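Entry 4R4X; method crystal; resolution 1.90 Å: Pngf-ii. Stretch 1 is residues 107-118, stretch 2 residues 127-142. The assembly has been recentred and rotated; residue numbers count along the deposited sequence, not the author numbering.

Stretch 1 (107-118) NSNTIEVWYTND
Stretch 2 (127-142) ILGQDLGLVLKTVRNG

Antiparallel pairing of strand 109-116 with strand 134-140 in Pngf-ii, the N-to-C directions 133° apart and the axes 4.4 Å apart at closest approach. Backbone hydrogen bonds hold the pair together. Asn141 N donates to Thr110 O (2.8 Å, nearly linear at 175°). Glu112 and Val139 bond reciprocally, Glu112 N to Val139 O and Val139 N to Glu112 O, both 2.8 Å. Trp114 N reaches Lys137 O at 2.9 Å, but the return bond from Lys137 N to Trp114 O is weak at 3.4 Å; Leu136 N also donates to Trp114 O, at 2.8 Å. This shared acceptor marks a beta bulge: the register shifts by one between Trp114 and Tyr115, so that Trp114 faces Lys137 while Tyr115 faces Val135 (CA to CA 4.0 Å). Leu136, the extra residue, has phi/psi -106/-11, off the extended conformation of its neighbours. Beyond it, Thr116 N bonds Leu134 O (2.8 Å) and Leu134 N bonds Thr116 O (2.9 Å).

Ile111-Arg140 and Val113-Thr138 are non-hydrogen-bonded pairs, with CA atoms 4.5 and 4.7 Å apart. Here CA-H...O contacts fill in, the shortest from Thr138 CA to Glu112 O at 3.1 Å. Past the strand end, Asn117 (chi1 m) turns its side chain back so that ND2 donates to Leu132 O, 3.1 Å. Water 1 accepts from Gly142 N (2.7 Å) and lies 3.0 Å from Glu112 OE1 and 2.8 Å from Val139 O.

Ile111, Val113, Tyr115, Val135, Thr138 and Arg140 share one face. Val113 (t) packs CG1 against Val135 CG2 (t) at 3.5 Å, and Ile111 CD1 meets Leu128 CD1 at 3.9 Å. The Arg140 guanidinium lays a face over Ile111 CG1, with NH2 4.1 Å from that atom. Tyr115 (p, chi2 -86°) presents a ring face to Leu132: Leu132 CB sits 3.8 Å from the centroid of the Tyr115 ring, 4° off the normal, and Leu132 CD1 is 3.8 Å from Tyr115 CE1.

Glu112, Trp114, Thr116, Leu134, Lys137 and Val139 occupy the other face. Thr116 CG2 lies 3.9 Å from Leu134 CB, and Trp114 CB is 4.1 Å from CB of the extended, all-t Lys137.

Gly129 lies within the type II turn from Ile127 to Gln130; Gly133 comes just before the strand. Gly129 has positive phi (83°), and an ideal CB there would fall 2.9 Å from Val113 CG1. At Gly133 (161/-156) an ideal CB would clash with Thr116 O at 2.8 Å.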

ATOM      1  N   ASN A 107      21.776 -11.659 -18.946  1.00 45.03           N
ATOM      2  CA  ASN A 107      21.652 -11.960 -17.506  1.00 48.62           C
ATOM      3  C   ASN A 107      21.980 -13.410 -17.156  1.00 48.31           C
ATOM      4  O   ASN A 107      21.203 -14.086 -16.473  1.00 50.14           O
ATOM      5  CB  ASN A 107      20.244 -11.622 -17.004  1.00 50.27           C
ATOM      6  CG  ASN A 107      19.931 -10.151 -17.108  1.00 54.14           C
ATOM      7  OD1 ASN A 107      20.833  -9.310 -17.114  1.00 53.82           O
ATOM      8  ND2 ASN A 107      18.646  -9.825 -17.192  1.00 55.84           N
ATOM      9  N   SER A 108      23.116 -13.886 -17.657  1.00 48.81           N
ATOM     10  CA  SER A 108      23.585 -15.258 -17.418  1.00 48.37           C
ATOM     11  C   SER A 108      22.720 -16.354 -18.063  1.00 45.71           C
ATOM     12  O   SER A 108      23.113 -17.523 -18.059  1.00 46.27           O
ATOM     13  CB  SER A 108      23.759 -15.520 -15.914  1.00 50.66           C
ATOM     14  OG  SER A 108      24.615 -14.547 -15.334  1.00 50.17           O
ATOM     15  N   ASN A 109      21.559 -15.992 -18.613  1.00 41.63           N
ATOM     16  CA  ASN A 109      20.776 -16.930 -19.407  1.00 38.71           C
ATOM     17  C   ASN A 109      21.397 -17.048 -20.795  1.00 35.18           C
ATOM     18  O   ASN A 109      21.816 -16.053 -21.372  1.00 34.17           O
ATOM     19  CB  ASN A 109      19.313 -16.494 -19.524  1.00 39.80           C
ATOM     20  CG  ASN A 109      18.527 -16.721 -18.244  1.00 42.15           C
ATOM     21  OD1 ASN A 109      18.714 -17.719 -17.549  1.00 44.54           O
ATOM     22  ND2 ASN A 109      17.635 -15.801 -17.935  1.00 41.82           N
ATOM     23  N   THR A 110      21.483 -18.278 -21.290  1.00 33.15           N
ATOM     24  CA  THR A 110      21.933 -18.570 -22.641  1.00 31.72           C
ATOM     25  C   THR A 110      20.735 -18.785 -23.548  1.00 29.37           C
ATOM     26  O   THR A 110      19.836 -19.580 -23.235  1.00 29.51           O
ATOM     27  CB  THR A 110      22.782 -19.844 -22.661  1.00 32.16           C
ATOM     28  OG1 THR A 110      23.914 -19.649 -21.816  1.00 33.50           O
ATOM     29  CG2 THR A 110      23.261 -20.165 -24.080  1.00 33.81           C
ATOM     30  N   ILE A 111      20.714 -18.067 -24.664  1.00 27.56           N
ATOM     31  CA  ILE A 111      19.620 -18.186 -25.625  1.00 26.43           C
ATOM     32  C   ILE A 111      20.165 -18.492 -27.009  1.00 25.13           C
ATOM     33  O   ILE A 111      20.917 -17.696 -27.586  1.00 24.72           O
ATOM     34  CB  ILE A 111      18.760 -16.907 -25.711  1.00 26.24           C
ATOM     35  CG1 ILE A 111      18.230 -16.511 -24.325  1.00 27.15           C
ATOM     36  CG2 ILE A 111      17.608 -17.125 -26.684  1.00 26.13           C
ATOM     37  CD1 ILE A 111      19.035 -15.405 -23.676  1.00 29.84           C
ATOM     38  N   GLU A 112      19.780 -19.653 -27.537  1.00 24.84           N
ATOM     39  CA  GLU A 112      20.132 -20.036 -28.895  1.00 24.08           C
ATOM     40  C   GLU A 112      19.019 -19.571 -29.841  1.00 22.22           C
ATOM     41  O   GLU A 112      17.832 -19.787 -29.576  1.00 21.90           O
ATOM     42  CB  GLU A 112      20.297 -21.544 -28.997  1.00 26.67           C
ATOM     43  CG  GLU A 112      21.266 -22.156 -27.997  1.00 29.01           C
ATOM     44  CD  GLU A 112      21.116 -23.668 -27.951  1.00 31.79           C
ATOM     45  OE1 GLU A 112      20.367 -24.186 -27.087  1.00 33.51           O
ATOM     46  OE2 GLU A 112      21.718 -24.329 -28.815  1.00 34.03           O
ATOM     47  N   VAL A 113      19.423 -18.945 -30.937  1.00 21.29           N
ATOM     48  CA  VAL A 113      18.516 -18.361 -31.909  1.00 20.52           C
ATOM     49  C   VAL A 113      18.788 -18.978 -33.297  1.00 19.52           C
ATOM     50  O   VAL A 113      19.923 -18.981 -33.788  1.00 18.70           O
ATOM     51  CB  VAL A 113      18.671 -16.829 -31.889  1.00 22.65           C
ATOM     52  CG1 VAL A 113      17.796 -16.166 -32.921  1.00 24.44           C
ATOM     53  CG2 VAL A 113      18.326 -16.307 -30.490  1.00 22.75           C
ATOM     54  N   TRP A 114      17.747 -19.561 -33.888  1.00 17.74           N
ATOM     55  CA  TRP A 114      17.827 -20.110 -35.225  1.00 17.52           C
ATOM     56  C   TRP A 114      17.018 -19.226 -36.159  1.00 16.82           C
ATOM     57  O   TRP A 114      15.839 -19.005 -35.910  1.00 15.42           O
ATOM     58  CB  TRP A 114      17.219 -21.485 -35.246  1.00 17.75           C
ATOM     59  CG  TRP A 114      17.957 -22.512 -34.540  1.00 18.64           C
ATOM     60  CD1 TRP A 114      17.862 -22.835 -33.232  1.00 19.56           C
ATOM     61  CD2 TRP A 114      18.884 -23.430 -35.121  1.00 19.39           C
ATOM     62  NE1 TRP A 114      18.684 -23.909 -32.944  1.00 19.64           N
ATOM     63  CE2 TRP A 114      19.322 -24.289 -34.096  1.00 20.29           C
ATOM     64  CE3 TRP A 114      19.378 -23.612 -36.408  1.00 20.46           C
ATOM     65  CZ2 TRP A 114      20.233 -25.322 -34.318  1.00 21.59           C
ATOM     66  CZ3 TRP A 114      20.313 -24.647 -36.635  1.00 22.42           C
ATOM     67  CH2 TRP A 114      20.723 -25.479 -35.583  1.00 22.45           C
ATOM     68  N   TYR A 115      17.646 -18.743 -37.225  1.00 16.69           N
ATOM     69  CA  TYR A 115      17.020 -17.738 -38.089  1.00 16.80           C
ATOM     70  C   TYR A 115      17.248 -18.038 -39.554  1.00 16.63           C
ATOM     71  O   TYR A 115      18.279 -18.614 -39.931  1.00 16.59           O
ATOM     72  CB  TYR A 115      17.551 -16.345 -37.765  1.00 16.91           C
ATOM     73  CG  TYR A 115      19.057 -16.181 -38.000  1.00 17.23           C
ATOM     74  CD1 TYR A 115      19.979 -16.532 -37.016  1.00 17.38           C
ATOM     75  CD2 TYR A 115      19.558 -15.722 -39.226  1.00 17.91           C
ATOM     76  CE1 TYR A 115      21.345 -16.401 -37.226  1.00 18.24           C
ATOM     77  CE2 TYR A 115      20.923 -15.587 -39.445  1.00 17.01           C
ATOM     78  CZ  TYR A 115      21.812 -15.924 -38.446  1.00 17.57           C
ATOM     79  OH  TYR A 115      23.172 -15.793 -38.651  1.00 17.19           O
ATOM     80  N   THR A 116      16.289 -17.628 -40.380  1.00 16.44           N
ATOM     81  CA  THR A 116      16.421 -17.718 -41.824  1.00 17.94           C
ATOM     82  C   THR A 116      16.468 -16.357 -42.497  1.00 19.13           C
ATOM     83  O   THR A 116      15.844 -15.391 -42.036  1.00 17.87           O
ATOM     84  CB  THR A 116      15.253 -18.507 -42.474  1.00 18.28           C
ATOM     85  OG1 THR A 116      15.496 -18.656 -43.878  1.00 17.64           O
ATOM     86  CG2 THR A 116      13.934 -17.804 -42.290  1.00 18.44           C
ATOM     87  N   ASN A 117      17.177 -16.293 -43.626  1.00 19.93           N
ATOM     88  CA  ASN A 117      17.080 -15.124 -44.488  1.00 21.56           C
ATOM     89  C   ASN A 117      16.458 -15.434 -45.833  1.00 20.68           C
ATOM     90  O   ASN A 117      16.477 -14.598 -46.736  1.00 21.51           O
ATOM     91  CB  ASN A 117      18.433 -14.455 -44.619  1.00 24.35           C
ATOM     92  CG  ASN A 117      18.746 -13.595 -43.403  1.00 26.35           C
ATOM     93  OD1 ASN A 117      18.072 -12.601 -43.150  1.00 31.49           O
ATOM     94  ND2 ASN A 117      19.715 -13.996 -42.640  1.00 27.33           N
ATOM     95  N   ASP A 118      15.802 -16.590 -45.916  1.00 20.85           N
ATOM     96  CA  ASP A 118      15.197 -17.071 -47.159  1.00 20.29           C
ATOM     97  C   ASP A 118      14.123 -16.117 -47.708  1.00 21.15           C
ATOM     98  O   ASP A 118      13.938 -16.015 -48.922  1.00 20.21           O
ATOM     99  CB  ASP A 118      14.570 -18.459 -46.953  1.00 20.04           C
ATOM    100  CG  ASP A 118      15.616 -19.609 -46.843  1.00 21.17           C
ATOM    101  OD1 ASP A 118      16.821 -19.355 -46.648  1.00 21.43           O
ATOM    102  OD2 ASP A 118      15.191 -20.787 -46.918  1.00 21.49           O
ATOM    103  N   ILE A 127      12.291 -10.033 -28.802  1.00 18.69           N
ATOM    104  CA  ILE A 127      13.202  -9.003 -29.352  1.00 20.23           C
ATOM    105  C   ILE A 127      14.590  -9.565 -29.801  1.00 19.97           C
ATOM    106  O   ILE A 127      15.269  -8.970 -30.668  1.00 18.72           O
ATOM    107  CB  ILE A 127      13.404  -7.890 -28.310  1.00 21.67           C
ATOM    108  CG1 ILE A 127      14.014  -6.627 -28.950  1.00 22.28           C
ATOM    109  CG2 ILE A 127      14.248  -8.406 -27.149  1.00 21.95           C
ATOM    110  CD1 ILE A 127      13.206  -6.014 -30.071  1.00 22.93           C
ATOM    111  N   LEU A 128      15.015 -10.689 -29.212  1.00 20.36           N
ATOM    112  CA  LEU A 128      16.358 -11.220 -29.470  1.00 21.23           C
ATOM    113  C   LEU A 128      16.515 -11.761 -30.876  1.00 20.02           C
ATOM    114  O   LEU A 128      15.703 -12.554 -31.341  1.00 19.98           O
ATOM    115  CB  LEU A 128      16.726 -12.312 -28.480  1.00 23.40           C
ATOM    116  CG  LEU A 128      16.812 -11.859 -27.027  1.00 25.71           C
ATOM    117  CD1 LEU A 128      17.125 -13.044 -26.133  1.00 27.15           C
ATOM    118  CD2 LEU A 128      17.823 -10.739 -26.853  1.00 27.06           C
ATOM    119  N   GLY A 129      17.554 -11.300 -31.562  1.00 18.89           N
ATOM    120  CA  GLY A 129      17.860 -11.760 -32.916  1.00 18.10           C
ATOM    121  C   GLY A 129      17.122 -11.102 -34.063  1.00 18.90           C
ATOM    122  O   GLY A 129      17.305 -11.514 -35.217  1.00 19.75           O
ATOM    123  N   GLN A 130      16.304 -10.083 -33.764  1.00 18.08           N
ATOM    124  CA  GLN A 130      15.444  -9.441 -34.757  1.00 19.20           C
ATOM    125  C   GLN A 130      16.205  -8.758 -35.870  1.00 19.35           C
ATOM    126  O   GLN A 130      15.625  -8.480 -36.902  1.00 19.44           O
ATOM    127  CB  GLN A 130      14.596  -8.352 -34.108  1.00 20.15           C
ATOM    128  CG  GLN A 130      13.506  -8.865 -33.205  1.00 20.65           C
ATOM    129  CD  GLN A 130      12.258  -9.258 -33.943  1.00 21.13           C
ATOM    130  OE1 GLN A 130      12.012  -8.842 -35.088  1.00 22.10           O
ATOM    131  NE2 GLN A 130      11.435 -10.045 -33.279  1.00 22.75           N
ATOM    132  N   ASP A 131      17.477  -8.431 -35.664  1.00 19.70           N
ATOM    133  CA  ASP A 131      18.255  -7.923 -36.790  1.00 22.18           C
ATOM    134  C   ASP A 131      19.028  -8.994 -37.558  1.00 21.88           C
ATOM    135  O   ASP A 131      19.650  -8.663 -38.548  1.00 23.34           O
ATOM    136  CB  ASP A 131      19.206  -6.816 -36.368  1.00 23.34           C
ATOM    137  CG  ASP A 131      19.575  -5.915 -37.525  1.00 25.80           C
ATOM    138  OD1 ASP A 131      18.694  -5.587 -38.357  1.00 26.88           O
ATOM    139  OD2 ASP A 131      20.758  -5.568 -37.620  1.00 27.78           O
ATOM    140  N   LEU A 132      19.002 -10.256 -37.120  1.00 21.19           N
ATOM    141  CA  LEU A 132      19.770 -11.326 -37.809  1.00 20.95           C
ATOM    142  C   LEU A 132      19.063 -11.888 -39.032  1.00 20.15           C
ATOM    143  O   LEU A 132      19.703 -12.332 -39.991  1.00 19.74           O
ATOM    144  CB  LEU A 132      20.058 -12.496 -36.876  1.00 20.29           C
ATOM    145  CG  LEU A 132      20.929 -12.229 -35.639  1.00 20.83           C
ATOM    146  CD1 LEU A 132      20.979 -13.483 -34.777  1.00 20.06           C
ATOM    147  CD2 LEU A 132      22.327 -11.776 -36.027  1.00 22.05           C
ATOM    148  N   GLY A 133      17.734 -11.904 -38.970  1.00 17.30           N
ATOM    149  CA  GLY A 133      16.913 -12.547 -39.965  1.00 16.56           C
ATOM    150  C   GLY A 133      15.546 -12.782 -39.358  1.00 16.16           C
ATOM    151  O   GLY A 133      15.139 -12.064 -38.440  1.00 16.07           O
ATOM    152  N   LEU A 134      14.827 -13.757 -39.900  1.00 15.96           N
ATOM    153  CA  LEU A 134      13.558 -14.210 -39.337  1.00 16.07           C
ATOM    154  C   LEU A 134      13.830 -15.376 -38.396  1.00 15.18           C
ATOM    155  O   LEU A 134      14.193 -16.473 -38.836  1.00 15.04           O
ATOM    156  CB  LEU A 134      12.587 -14.609 -40.453  1.00 16.41           C
ATOM    157  CG  LEU A 134      11.308 -15.300 -39.982  1.00 17.22           C
ATOM    158  CD1 LEU A 134      10.487 -14.414 -39.036  1.00 17.17           C
ATOM    159  CD2 LEU A 134      10.510 -15.696 -41.205  1.00 17.74           C
ATOM    160  N   VAL A 135      13.655 -15.129 -37.103  1.00 15.77           N
ATOM    161  CA  VAL A 135      13.926 -16.119 -36.076  1.00 16.20           C
ATOM    162  C   VAL A 135      12.790 -17.119 -36.042  1.00 16.35           C
ATOM    163  O   VAL A 135      11.647 -16.749 -35.781  1.00 18.54           O
ATOM    164  CB  VAL A 135      14.108 -15.462 -34.693  1.00 15.84           C
ATOM    165  CG1 VAL A 135      14.276 -16.507 -33.605  1.00 16.11           C
ATOM    166  CG2 VAL A 135      15.308 -14.518 -34.705  1.00 16.30           C
ATOM    167  N   LEU A 136      13.099 -18.384 -36.284  1.00 15.92           N
ATOM    168  CA  LEU A 136      12.083 -19.440 -36.291  1.00 16.67           C
ATOM    169  C   LEU A 136      12.103 -20.351 -35.067  1.00 17.11           C
ATOM    170  O   LEU A 136      11.177 -21.136 -34.871  1.00 18.22           O
ATOM    171  CB  LEU A 136      12.191 -20.268 -37.575  1.00 16.55           C
ATOM    172  CG  LEU A 136      11.922 -19.490 -38.860  1.00 16.55           C
ATOM    173  CD1 LEU A 136      12.099 -20.453 -40.028  1.00 16.53           C
ATOM    174  CD2 LEU A 136      10.520 -18.869 -38.852  1.00 16.29           C
ATOM    175  N   LYS A 137      13.137 -20.247 -34.245  1.00 17.63           N
ATOM    176  CA  LYS A 137      13.232 -21.016 -33.026  1.00 18.86           C
ATOM    177  C   LYS A 137      14.204 -20.344 -32.050  1.00 19.45           C
ATOM    178  O   LYS A 137      15.295 -19.908 -32.452  1.00 19.38           O
ATOM    179  CB  LYS A 137      13.746 -22.419 -33.335  1.00 20.24           C
ATOM    180  CG  LYS A 137      13.913 -23.322 -32.124  1.00 21.03           C
ATOM    181  CD  LYS A 137      14.192 -24.745 -32.601  1.00 22.53           C
ATOM    182  CE  LYS A 137      14.741 -25.610 -31.489  1.00 24.86           C
ATOM    183  NZ  LYS A 137      15.109 -26.953 -32.045  1.00 25.52           N
ATOM    184  N   THR A 138      13.803 -20.274 -30.778  1.00 20.39           N
ATOM    185  CA  THR A 138      14.697 -19.871 -29.686  1.00 21.47           C
ATOM    186  C   THR A 138      14.723 -20.954 -28.621  1.00 21.83           C
ATOM    187  O   THR A 138      13.715 -21.619 -28.372  1.00 22.08           O
ATOM    188  CB  THR A 138      14.262 -18.557 -29.022  1.00 21.97           C
ATOM    189  OG1 THR A 138      12.983 -18.745 -28.401  1.00 24.22           O
ATOM    190  CG2 THR A 138      14.178 -17.444 -30.049  1.00 22.54           C
ATOM    191  N   VAL A 139      15.887 -21.137 -28.011  1.00 22.34           N
ATOM    192  CA  VAL A 139      16.063 -22.097 -26.936  1.00 23.61           C
ATOM    193  C   VAL A 139      16.762 -21.388 -25.799  1.00 25.65           C
ATOM    194  O   VAL A 139      17.875 -20.860 -25.962  1.00 22.60           O
ATOM    195  CB  VAL A 139      16.906 -23.316 -27.353  1.00 24.58           C
ATOM    196  CG1 VAL A 139      16.900 -24.363 -26.235  1.00 24.79           C
ATOM    197  CG2 VAL A 139      16.387 -23.902 -28.647  1.00 24.44           C
ATOM    198  N   ARG A 140      16.088 -21.360 -24.653  1.00 28.38           N
ATOM    199  CA  ARG A 140      16.555 -20.629 -23.490  1.00 30.46           C
ATOM    200  C   ARG A 140      17.022 -21.659 -22.463  1.00 32.80           C
ATOM    201  O   ARG A 140      16.226 -22.485 -22.002  1.00 29.59           O
ATOM    202  CB  ARG A 140      15.435 -19.754 -22.927  1.00 32.58           C
ATOM    203  CG  ARG A 140      15.757 -19.070 -21.600  1.00 37.13           C
ATOM    204  CD  ARG A 140      14.629 -18.150 -21.136  1.00 38.13           C
ATOM    205  NE  ARG A 140      14.527 -16.972 -22.004  1.00 40.24           N
ATOM    206  CZ  ARG A 140      15.098 -15.783 -21.776  1.00 43.40           C
ATOM    207  NH1 ARG A 140      15.822 -15.557 -20.674  1.00 45.83           N
ATOM    208  NH2 ARG A 140      14.940 -14.798 -22.660  1.00 42.42           N
ATOM    209  N   ASN A 141      18.315 -21.603 -22.133  1.00 33.32           N
ATOM    210  CA  ASN A 141      18.931 -22.517 -21.172  1.00 36.69           C
ATOM    211  C   ASN A 141      18.667 -23.975 -21.484  1.00 36.21           C
ATOM    212  O   ASN A 141      18.388 -24.765 -20.588  1.00 40.40           O
ATOM    213  CB  ASN A 141      18.477 -22.163 -19.744  1.00 35.62           C
ATOM    214  CG  ASN A 141      18.868 -20.752 -19.346  1.00 36.36           C
ATOM    215  OD1 ASN A 141      18.073 -20.001 -18.778  1.00 37.73           O
ATOM    216  ND2 ASN A 141      20.096 -20.378 -19.660  1.00 35.97           N
ATOM    217  N   GLY A 142      18.713 -24.313 -22.764  1.00 36.16           N
ATOM    218  CA  GLY A 142      18.494 -25.672 -23.226  1.00 37.22           C
ATOM    219  C   GLY A 142      17.134 -26.289 -22.930  1.00 39.08           C
ATOM    220  O   GLY A 142      16.888 -27.413 -23.350  1.00 41.58           O
TER
HETATM  221  O   HOH W   1      19.650 -22.632 -24.641  1.00 30.21           O